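Local coordinates for protein acetyl-CoA acetyltransferase (Elizabethkingia anophelis NUHP1, PDB 6BN2) that probably catalyses the thiolase reaction that interconverts two acetyl-CoA molecules with acetoacetyl-CoA and free CoA, at residues A[285-290]-A[305-310]. Sequence-based numbering, arbitrary orientation.
Sequences SYADAA and PIALAK
Ser285 and Lys310 supply the two hydrogen bonds between strand 285-290 and helix segment 305-310. Ser285 OG, set between the backbone N and carbonyl carbon of its own residue (chi1 65°), donates to Ala307 O at 2.7 Å. The C=O...OG angle is 123° and the hydroxyl lies well above the carbonyl plane. Lys310 NZ meets Tyr286 O at 2.9 Å, nearly in line with the carbonyl (C=O...NZ angle 164°). CD and CE of the lysine both lie near that oxygen, CE being placed there by the bend at chi3. A water over the centre of the Tyr286 ring accepts from Tyr286 N and, weakly, from Lys310 NZ. The ammonium also forms a salt bridge with Asp114 of the second subunit, whose carboxylate bonds Tyr286 OH too, at the boundary with that subunit.

In the layered alpha-beta-alpha-beta-alpha thiolase fold, helix 300-311 covers the outer face of the C-terminal half's sheet, while Tyr286 and Asp288 project from the other face toward helix 98-111 of the central helical layer. The axes of segments 285-290 and 305-310 approach to 6.6 Å and run roughly antiparallel.

The apolar contacts set strand alanines against the branches of Ile306 and the methyl of Ala307: Ala287 CB lies 3.5 Å from Ile306 CG2 and 4.1 Å from Ala307 CB. Farther along the strand, Ile306 CD1 reaches Ala289 CB at 3.9 Å.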
loop_
_atom_site.group_PDB
_atom_site.type_symbol
_atom_site.label_atom_id
_atom_site.label_comp_id
_atom_site.label_asym_id
_atom_site.label_seq_id
_atom_site.Cartn_x
_atom_site.Cartn_y
_atom_site.Cartn_z
ATOM N N SER A 285 -7.423 0.438 -20.828
ATOM C CA SER A 285 -6.083 -0.072 -20.574
ATOM C C SER A 285 -5.402 0.812 -19.541
ATOM O O SER A 285 -5.896 1.887 -19.180
ATOM C CB SER A 285 -5.246 -0.110 -21.851
ATOM O OG SER A 285 -5.045 1.226 -22.303
ATOM N N TYR A 286 -4.238 0.354 -19.087
ATOM C CA TYR A 286 -3.477 1.100 -18.090
ATOM C C TYR A 286 -2.057 0.563 -18.119
ATOM O O TYR A 286 -1.800 -0.526 -18.644
ATOM C CB TYR A 286 -4.083 0.979 -16.667
ATOM C CG TYR A 286 -4.498 -0.442 -16.406
ATOM C CD1 TYR A 286 -3.555 -1.391 -16.020
ATOM C CD2 TYR A 286 -5.803 -0.858 -16.624
ATOM C CE1 TYR A 286 -3.903 -2.715 -15.861
ATOM C CE2 TYR A 286 -6.165 -2.184 -16.460
ATOM C CZ TYR A 286 -5.209 -3.102 -16.080
ATOM O OH TYR A 286 -5.539 -4.437 -15.943
ATOM N N ALA A 287 -1.139 1.331 -17.534
ATOM C CA ALA A 287 0.259 0.906 -17.532
ATOM C C ALA A 287 1.043 1.709 -16.509
ATOM O O ALA A 287 0.697 2.852 -16.193
ATOM C CB ALA A 287 0.918 1.088 -18.914
ATOM N N ASP A 288 2.111 1.098 -16.017
ATOM C CA ASP A 288 3.128 1.780 -15.234
ATOM C C ASP A 288 4.407 1.859 -16.056
ATOM O O ASP A 288 4.693 0.982 -16.880
ATOM C CB ASP A 288 3.444 1.027 -13.936
ATOM C CG ASP A 288 2.240 0.868 -13.037
ATOM O OD1 ASP A 288 1.686 1.892 -12.609
ATOM O OD2 ASP A 288 1.813 -0.291 -12.791
ATOM N N ALA A 289 5.209 2.886 -15.788
ATOM C CA ALA A 289 6.558 2.928 -16.343
ATOM C C ALA A 289 7.469 3.600 -15.328
ATOM O O ALA A 289 7.006 4.287 -14.420
ATOM C CB ALA A 289 6.596 3.687 -17.678
ATOM N N ALA A 290 8.774 3.396 -15.481
ATOM C CA ALA A 290 9.703 4.076 -14.587
ATOM C C ALA A 290 10.992 4.405 -15.316
ATOM O O ALA A 290 11.373 3.735 -16.280
ATOM C CB ALA A 290 9.994 3.217 -13.339
ATOM N N PRO A 305 2.329 6.013 -23.658
ATOM C CA PRO A 305 2.436 5.177 -24.863
ATOM C C PRO A 305 2.275 3.694 -24.591
ATOM O O PRO A 305 1.748 2.979 -25.453
ATOM C CB PRO A 305 3.841 5.505 -25.395
ATOM C CG PRO A 305 4.065 6.931 -24.918
ATOM C CD PRO A 305 3.474 6.937 -23.527
ATOM N N ILE A 306 2.698 3.204 -23.420
ATOM C CA ILE A 306 2.490 1.789 -23.110
ATOM C C ILE A 306 1.004 1.491 -22.993
ATOM O O ILE A 306 0.505 0.492 -23.536
ATOM C CB ILE A 306 3.237 1.392 -21.825
ATOM C CG1 ILE A 306 4.736 1.651 -21.978
ATOM C CG2 ILE A 306 2.973 -0.086 -21.527
ATOM C CD1 ILE A 306 5.522 1.398 -20.702
ATOM N N ALA A 307 0.278 2.350 -22.275
ATOM C CA ALA A 307 -1.165 2.165 -22.143
ATOM C C ALA A 307 -1.851 2.262 -23.498
ATOM O O ALA A 307 -2.771 1.488 -23.792
ATOM C CB ALA A 307 -1.751 3.186 -21.162
ATOM N N LEU A 308 -1.425 3.204 -24.343
ATOM C CA LEU A 308 -2.035 3.300 -25.669
ATOM C C LEU A 308 -1.811 2.031 -26.472
ATOM O O LEU A 308 -2.733 1.535 -27.125
ATOM C CB LEU A 308 -1.489 4.511 -26.426
ATOM C CG LEU A 308 -1.915 5.852 -25.825
ATOM C CD1 LEU A 308 -1.177 7.002 -26.528
ATOM C CD2 LEU A 308 -3.423 6.023 -25.966
ATOM N N ALA A 309 -0.592 1.487 -26.440
ATOM C CA ALA A 309 -0.331 0.273 -27.205
ATOM C C ALA A 309 -1.180 -0.886 -26.697
ATOM O O ALA A 309 -1.684 -1.694 -27.489
ATOM C CB ALA A 309 1.156 -0.076 -27.150
ATOM N N LYS A 310 -1.360 -0.974 -25.381
ATOM C CA LYS A 310 -2.225 -2.007 -24.824
ATOM C C LYS A 310 -3.675 -1.820 -25.256
ATOM O O LYS A 310 -4.391 -2.808 -25.454
ATOM C CB LYS A 310 -2.096 -2.014 -23.299
ATOM C CG LYS A 310 -0.729 -2.539 -22.854
ATOM C CD LYS A 310 -0.562 -2.390 -21.344
ATOM C CE LYS A 310 -1.360 -3.452 -20.583
ATOM N NZ LYS A 310 -1.168 -3.300 -19.096
HETATM O O HOH W 1 -4.323 -2.676 -19.489
#